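Local coordinates for protein phosphodiesterase (Salpingoeca rosetta, PDB 7D7P) that belongs to the cyclic nucleotide phosphodiesterase family of the HD clan and is an all-helical protein holding zinc and magnesium ions, at residues A[53-61]-A[266-277]. Numbering follows the deposited sequence.
Sequences TWDFDALDK and KPFESNKRWSAR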
ATOM      1  N   THR A  53     -17.501  15.205  18.372  1.00 20.83           N
ATOM      2  CA  THR A  53     -16.233  14.571  18.724  1.00 30.14           C
ATOM      3  C   THR A  53     -16.018  13.365  17.821  1.00 25.04           C
ATOM      4  O   THR A  53     -16.870  12.474  17.754  1.00 22.75           O
ATOM      5  CB  THR A  53     -16.201  14.158  20.202  1.00 28.74           C
ATOM      6  OG1 THR A  53     -15.109  13.257  20.429  1.00 35.37           O
ATOM      7  CG2 THR A  53     -17.507  13.491  20.618  1.00 33.12           C
ATOM      8  N   TRP A  54     -14.883  13.349  17.120  1.00 24.75           N
ATOM      9  CA  TRP A  54     -14.549  12.243  16.232  1.00 30.56           C
ATOM     10  C   TRP A  54     -14.137  10.985  16.984  1.00 24.75           C
ATOM     11  O   TRP A  54     -14.015   9.924  16.362  1.00 28.52           O
ATOM     12  CB  TRP A  54     -13.435  12.668  15.271  1.00 25.21           C
ATOM     13  CG  TRP A  54     -13.867  13.701  14.273  1.00 26.70           C
ATOM     14  CD1 TRP A  54     -13.852  15.055  14.434  1.00 34.28           C
ATOM     15  CD2 TRP A  54     -14.385  13.460  12.958  1.00 26.68           C
ATOM     16  NE1 TRP A  54     -14.325  15.673  13.301  1.00 31.60           N
ATOM     17  CE2 TRP A  54     -14.661  14.715  12.380  1.00 29.49           C
ATOM     18  CE3 TRP A  54     -14.646  12.303  12.215  1.00 35.14           C
ATOM     19  CZ2 TRP A  54     -15.181  14.847  11.094  1.00 27.40           C
ATOM     20  CZ3 TRP A  54     -15.161  12.436  10.938  1.00 24.63           C
ATOM     21  CH2 TRP A  54     -15.423  13.698  10.391  1.00 25.97           C
ATOM     22  N   ASP A  55     -13.923  11.074  18.294  1.00 25.82           N
ATOM     23  CA  ASP A  55     -13.565   9.928  19.118  1.00 29.59           C
ATOM     24  C   ASP A  55     -14.782   9.163  19.625  1.00 25.92           C
ATOM     25  O   ASP A  55     -14.622   8.238  20.430  1.00 23.48           O
ATOM     26  CB  ASP A  55     -12.714  10.381  20.307  1.00 28.67           C
ATOM     27  CG  ASP A  55     -11.313  10.801  19.900  1.00 36.32           C
ATOM     28  OD1 ASP A  55     -10.995  10.748  18.692  1.00 28.24           O
ATOM     29  OD2 ASP A  55     -10.530  11.186  20.794  1.00 39.15           O
ATOM     30  N   PHE A  56     -15.983   9.521  19.173  1.00 21.37           N
ATOM     31  CA  PHE A  56     -17.197   8.883  19.666  1.00 19.48           C
ATOM     32  C   PHE A  56     -17.199   7.392  19.352  1.00 18.59           C
ATOM     33  O   PHE A  56     -16.886   6.975  18.233  1.00 19.25           O
ATOM     34  CB  PHE A  56     -18.429   9.555  19.054  1.00 21.30           C
ATOM     35  CG  PHE A  56     -19.718   8.833  19.333  1.00 21.12           C
ATOM     36  CD1 PHE A  56     -20.368   8.991  20.545  1.00 18.51           C
ATOM     37  CD2 PHE A  56     -20.278   7.995  18.381  1.00 21.06           C
ATOM     38  CE1 PHE A  56     -21.554   8.327  20.804  1.00 21.43           C
ATOM     39  CE2 PHE A  56     -21.462   7.328  18.635  1.00 24.07           C
ATOM     40  CZ  PHE A  56     -22.100   7.494  19.850  1.00 16.26           C
ATOM     41  N   ASP A  57     -17.561   6.589  20.351  1.00 16.36           N
ATOM     42  CA  ASP A  57     -17.655   5.141  20.207  1.00 23.74           C
ATOM     43  C   ASP A  57     -18.886   4.665  20.964  1.00 26.20           C
ATOM     44  O   ASP A  57     -18.977   4.846  22.182  1.00 27.81           O
ATOM     45  CB  ASP A  57     -16.393   4.446  20.730  1.00 21.64           C
ATOM     46  CG  ASP A  57     -16.302   2.997  20.294  1.00 24.97           C
ATOM     47  OD1 ASP A  57     -17.277   2.491  19.700  1.00 29.24           O
ATOM     48  OD2 ASP A  57     -15.254   2.365  20.537  1.00 31.74           O
ATOM     49  N   ALA A  58     -19.824   4.049  20.241  1.00 20.67           N
ATOM     50  CA  ALA A  58     -21.071   3.595  20.848  1.00 22.75           C
ATOM     51  C   ALA A  58     -20.873   2.440  21.821  1.00 22.47           C
ATOM     52  O   ALA A  58     -21.766   2.173  22.633  1.00 23.18           O
ATOM     53  CB  ALA A  58     -22.064   3.183  19.760  1.00 19.12           C
ATOM     54  N   LEU A  59     -19.736   1.741  21.754  1.00 22.44           N
ATOM     55  CA  LEU A  59     -19.505   0.631  22.674  1.00 25.07           C
ATOM     56  C   LEU A  59     -19.376   1.108  24.115  1.00 25.11           C
ATOM     57  O   LEU A  59     -19.663   0.347  25.045  1.00 31.79           O
ATOM     58  CB  LEU A  59     -18.255  -0.145  22.259  1.00 23.21           C
ATOM     59  CG  LEU A  59     -18.331  -0.923  20.943  1.00 29.56           C
ATOM     60  CD1 LEU A  59     -16.999  -1.599  20.629  1.00 25.35           C
ATOM     61  CD2 LEU A  59     -19.464  -1.946  20.978  1.00 20.08           C
ATOM     62  N   ASP A  60     -18.964   2.356  24.318  1.00 29.98           N
ATOM     63  CA  ASP A  60     -18.772   2.916  25.648  1.00 37.39           C
ATOM     64  C   ASP A  60     -20.016   3.608  26.195  1.00 37.18           C
ATOM     65  O   ASP A  60     -19.959   4.169  27.294  1.00 37.84           O
ATOM     66  CB  ASP A  60     -17.598   3.903  25.632  1.00 34.23           C
ATOM     67  CG  ASP A  60     -16.325   3.287  25.075  1.00 41.80           C
ATOM     68  OD1 ASP A  60     -16.031   2.121  25.415  1.00 39.38           O
ATOM     69  OD2 ASP A  60     -15.621   3.964  24.297  1.00 42.79           O
ATOM     70  N   LYS A  61     -21.132   3.577  25.472  1.00 35.26           N
ATOM     71  CA  LYS A  61     -22.347   4.266  25.881  1.00 27.18           C
ATOM     72  C   LYS A  61     -23.418   3.266  26.297  1.00 25.75           C
ATOM     73  O   LYS A  61     -23.528   2.174  25.734  1.00 28.68           O
ATOM     74  CB  LYS A  61     -22.882   5.151  24.751  1.00 22.78           C
ATOM     75  CG  LYS A  61     -21.864   6.137  24.199  1.00 30.04           C
ATOM     76  CD  LYS A  61     -21.513   7.200  25.227  1.00 32.79           C
ATOM     77  CE  LYS A  61     -20.730   8.342  24.601  1.00 41.13           C
ATOM     78  NZ  LYS A  61     -20.578   9.483  25.547  1.00 56.96           N
ATOM     79  N   LYS A 266     -11.344   5.881  13.441  1.00 23.40           N
ATOM     80  CA  LYS A 266     -11.527   6.022  14.874  1.00 24.25           C
ATOM     81  C   LYS A 266     -10.220   5.730  15.608  1.00 19.05           C
ATOM     82  O   LYS A 266      -9.272   5.193  15.022  1.00 23.67           O
ATOM     83  CB  LYS A 266     -12.632   5.072  15.356  1.00 22.55           C
ATOM     84  CG  LYS A 266     -14.031   5.469  14.910  1.00 25.66           C
ATOM     85  CD  LYS A 266     -14.485   6.746  15.592  1.00 21.86           C
ATOM     86  CE  LYS A 266     -15.897   7.131  15.173  1.00 25.90           C
ATOM     87  NZ  LYS A 266     -16.392   8.305  15.949  1.00 19.80           N
ATOM     88  N   PRO A 267     -10.121   6.091  16.891  1.00 28.34           N
ATOM     89  CA  PRO A 267      -8.934   5.714  17.670  1.00 30.17           C
ATOM     90  C   PRO A 267      -8.713   4.206  17.636  1.00 28.11           C
ATOM     91  O   PRO A 267      -9.654   3.427  17.461  1.00 21.71           O
ATOM     92  CB  PRO A 267      -9.265   6.207  19.082  1.00 25.40           C
ATOM     93  CG  PRO A 267     -10.191   7.350  18.857  1.00 30.62           C
ATOM     94  CD  PRO A 267     -11.012   6.990  17.649  1.00 20.63           C
ATOM     95  N   PHE A 268      -7.450   3.797  17.810  1.00 22.20           N
ATOM     96  CA  PHE A 268      -7.088   2.408  17.536  1.00 24.64           C
ATOM     97  C   PHE A 268      -7.837   1.435  18.437  1.00 19.09           C
ATOM     98  O   PHE A 268      -8.203   0.337  18.001  1.00 24.60           O
ATOM     99  CB  PHE A 268      -5.583   2.192  17.681  1.00 20.33           C
ATOM    100  CG  PHE A 268      -5.161   0.777  17.396  1.00 20.05           C
ATOM    101  CD1 PHE A 268      -5.109   0.309  16.092  1.00 21.44           C
ATOM    102  CD2 PHE A 268      -4.852  -0.093  18.428  1.00 23.99           C
ATOM    103  CE1 PHE A 268      -4.738  -0.998  15.821  1.00 27.21           C
ATOM    104  CE2 PHE A 268      -4.477  -1.403  18.163  1.00 25.27           C
ATOM    105  CZ  PHE A 268      -4.421  -1.854  16.859  1.00 24.61           C
ATOM    106  N   GLU A 269      -8.064   1.808  19.699  1.00 26.68           N
ATOM    107  CA  GLU A 269      -8.842   0.940  20.576  1.00 24.97           C
ATOM    108  C   GLU A 269     -10.242   0.717  20.018  1.00 24.78           C
ATOM    109  O   GLU A 269     -10.793  -0.384  20.120  1.00 28.21           O
ATOM    110  CB  GLU A 269      -8.913   1.525  21.986  1.00 31.01           C
ATOM    111  CG  GLU A 269      -9.498   0.560  23.009  1.00 42.51           C
ATOM    112  CD  GLU A 269      -9.467   1.108  24.422  1.00 55.17           C
ATOM    113  OE1 GLU A 269     -10.364   1.906  24.771  1.00 60.57           O
ATOM    114  OE2 GLU A 269      -8.548   0.740  25.183  1.00 68.47           O
ATOM    115  N   SER A 270     -10.830   1.753  19.413  1.00 19.25           N
ATOM    116  CA  SER A 270     -12.113   1.585  18.738  1.00 22.59           C
ATOM    117  C   SER A 270     -11.957   0.760  17.466  1.00 23.21           C
ATOM    118  O   SER A 270     -12.799  -0.097  17.168  1.00 22.31           O
ATOM    119  CB  SER A 270     -12.723   2.956  18.431  1.00 22.19           C
ATOM    120  OG  SER A 270     -13.804   2.847  17.522  1.00 30.28           O
ATOM    121  N   ASN A 271     -10.879   1.000  16.711  1.00 23.34           N
ATOM    122  CA  ASN A 271     -10.614   0.223  15.504  1.00 25.20           C
ATOM    123  C   ASN A 271     -10.511  -1.267  15.818  1.00 27.20           C
ATOM    124  O   ASN A 271     -11.078  -2.101  15.100  1.00 20.32           O
ATOM    125  CB  ASN A 271      -9.329   0.725  14.839  1.00 25.66           C
ATOM    126  CG  ASN A 271      -9.150   0.209  13.412  1.00 31.12           C
ATOM    127  OD1 ASN A 271      -8.180   0.560  12.733  1.00 29.28           O
ATOM    128  ND2 ASN A 271     -10.076  -0.621  12.953  1.00 24.36           N
ATOM    129  N   LYS A 272      -9.808  -1.618  16.896  1.00 18.31           N
ATOM    130  CA  LYS A 272      -9.545  -3.024  17.187  1.00 23.60           C
ATOM    131  C   LYS A 272     -10.788  -3.742  17.702  1.00 24.83           C
ATOM    132  O   LYS A 272     -11.044  -4.890  17.322  1.00 24.93           O
ATOM    133  CB  LYS A 272      -8.404  -3.142  18.198  1.00 24.82           C
ATOM    134  CG  LYS A 272      -7.893  -4.560  18.380  1.00 35.21           C
ATOM    135  CD  LYS A 272      -6.894  -4.646  19.522  1.00 39.58           C
ATOM    136  CE  LYS A 272      -6.142  -5.963  19.487  1.00 39.38           C
ATOM    137  NZ  LYS A 272      -7.070  -7.116  19.315  1.00 54.83           N
ATOM    138  N   ARG A 273     -11.564  -3.095  18.575  1.00 15.91           N
ATOM    139  CA  ARG A 273     -12.731  -3.757  19.152  1.00 25.84           C
ATOM    140  C   ARG A 273     -13.793  -4.042  18.096  1.00 23.27           C
ATOM    141  O   ARG A 273     -14.397  -5.120  18.090  1.00 20.29           O
ATOM    142  CB  ARG A 273     -13.320  -2.909  20.280  1.00 27.24           C
ATOM    143  CG  ARG A 273     -12.442  -2.820  21.516  1.00 29.32           C
ATOM    144  CD  ARG A 273     -12.980  -1.796  22.503  1.00 32.21           C
ATOM    145  NE  ARG A 273     -14.192  -2.258  23.173  1.00 39.58           N
ATOM    146  CZ  ARG A 273     -14.942  -1.501  23.969  1.00 48.92           C
ATOM    147  NH1 ARG A 273     -14.611  -0.235  24.192  1.00 40.07           N
ATOM    148  NH2 ARG A 273     -16.027  -2.007  24.539  1.00 35.85           N
ATOM    149  N   TRP A 274     -14.038  -3.087  17.198  1.00 24.56           N
ATOM    150  CA  TRP A 274     -15.045  -3.295  16.164  1.00 19.68           C
ATOM    151  C   TRP A 274     -14.562  -4.285  15.112  1.00 18.17           C
ATOM    152  O   TRP A 274     -15.347  -5.101  14.615  1.00 17.57           O
ATOM    153  CB  TRP A 274     -15.418  -1.962  15.517  1.00 20.19           C
ATOM    154  CG  TRP A 274     -16.323  -1.116  16.357  1.00 22.18           C
ATOM    155  CD1 TRP A 274     -15.958  -0.078  17.165  1.00 19.51           C
ATOM    156  CD2 TRP A 274     -17.747  -1.232  16.469  1.00 18.77           C
ATOM    157  NE1 TRP A 274     -17.068   0.461  17.773  1.00 22.85           N
ATOM    158  CE2 TRP A 274     -18.179  -0.230  17.363  1.00 19.12           C
ATOM    159  CE3 TRP A 274     -18.699  -2.085  15.901  1.00 19.97           C
ATOM    160  CZ2 TRP A 274     -19.520  -0.057  17.702  1.00 18.13           C
ATOM    161  CZ3 TRP A 274     -20.034  -1.912  16.241  1.00 18.88           C
ATOM    162  CH2 TRP A 274     -20.430  -0.907  17.132  1.00 19.12           C
ATOM    163  N   SER A 275     -13.275  -4.231  14.758  1.00 11.92           N
ATOM    164  CA  SER A 275     -12.738  -5.176  13.782  1.00 24.37           C
ATOM    165  C   SER A 275     -12.780  -6.603  14.313  1.00 15.88           C
ATOM    166  O   SER A 275     -13.053  -7.544  13.561  1.00 21.40           O
ATOM    167  CB  SER A 275     -11.309  -4.791  13.400  1.00 25.35           C
ATOM    168  OG  SER A 275     -11.298  -3.646  12.565  1.00 38.07           O
ATOM    169  N   ALA A 276     -12.505  -6.784  15.607  1.00 17.03           N
ATOM    170  CA  ALA A 276     -12.610  -8.111  16.205  1.00 20.28           C
ATOM    171  C   ALA A 276     -14.049  -8.606  16.211  1.00 26.79           C
ATOM    172  O   ALA A 276     -14.288  -9.816  16.124  1.00 18.71           O
ATOM    173  CB  ALA A 276     -12.045  -8.100  17.625  1.00 16.44           C
ATOM    174  N   ARG A 277     -15.015  -7.689  16.314  1.00 11.23           N
ATOM    175  CA  ARG A 277     -16.420  -8.077  16.253  1.00 21.49           C
ATOM    176  C   ARG A 277     -16.821  -8.488  14.842  1.00 15.51           C
ATOM    177  O   ARG A 277     -17.605  -9.426  14.666  1.00 15.99           O
ATOM    178  CB  ARG A 277     -17.297  -6.929  16.756  1.00 18.09           C
ATOM    179  CG  ARG A 277     -17.198  -6.726  18.256  1.00 19.83           C
ATOM    180  CD  ARG A 277     -17.828  -5.422  18.709  1.00 21.92           C
ATOM    181  NE  ARG A 277     -17.962  -5.381  20.162  1.00 21.78           N
ATOM    182  CZ  ARG A 277     -19.072  -5.704  20.817  1.00 26.00           C
ATOM    183  NH1 ARG A 277     -20.147  -6.090  20.144  1.00 16.69           N
ATOM    184  NH2 ARG A 277     -19.108  -5.642  22.141  1.00 26.26           N
TER
HETATM  185  O   HOH W   1     -16.504  -0.093  26.928  1.00 43.22           O
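Asp-57 and Trp-274 meet in the tightly packed part of this contact: Trp-274 NE1 donates to Asp-57 OD1 over 2.8 Å, nearly straight at 171°, with OD1 in the indole plane and NE1 on the syn side of the carboxylate. With chi1 at -166°, Asp-57 CG lies opposite the backbone N and the carboxylate swings across to the helix. OD1 also accepts a hydrogen bond from Leu-59 N, on the other carboxylate face from NE1, closing an Asx turn. Leu-59, its CB directed toward the helix, packs against the indole and two guanidiniums, those of Arg-273 and Arg-277: CG is 3.6 Å from Trp-274 CZ2, CD1 makes a CH-pi contact 3.8 Å from the five-membered ring centroid, 22° off the normal, and CD2 sits over the Arg-277 group, whose NH1 hydrogen-bonds to Pro-105 O. In this helical phosphodiesterase fold the contact joins segment 53-61 to the first turns of helix 268-291 and the residues just before it. There NZ of buried Lys-266 grips Phe-56 O at 2.7 Å, on an in-plane lone pair, and Trp-54 O from above its carbonyl plane. Exposed Asp-60 marks the looser side: OD1 forms a salt bridge with Arg-273 NH1 at 3.0 Å, and a water links it to NH2.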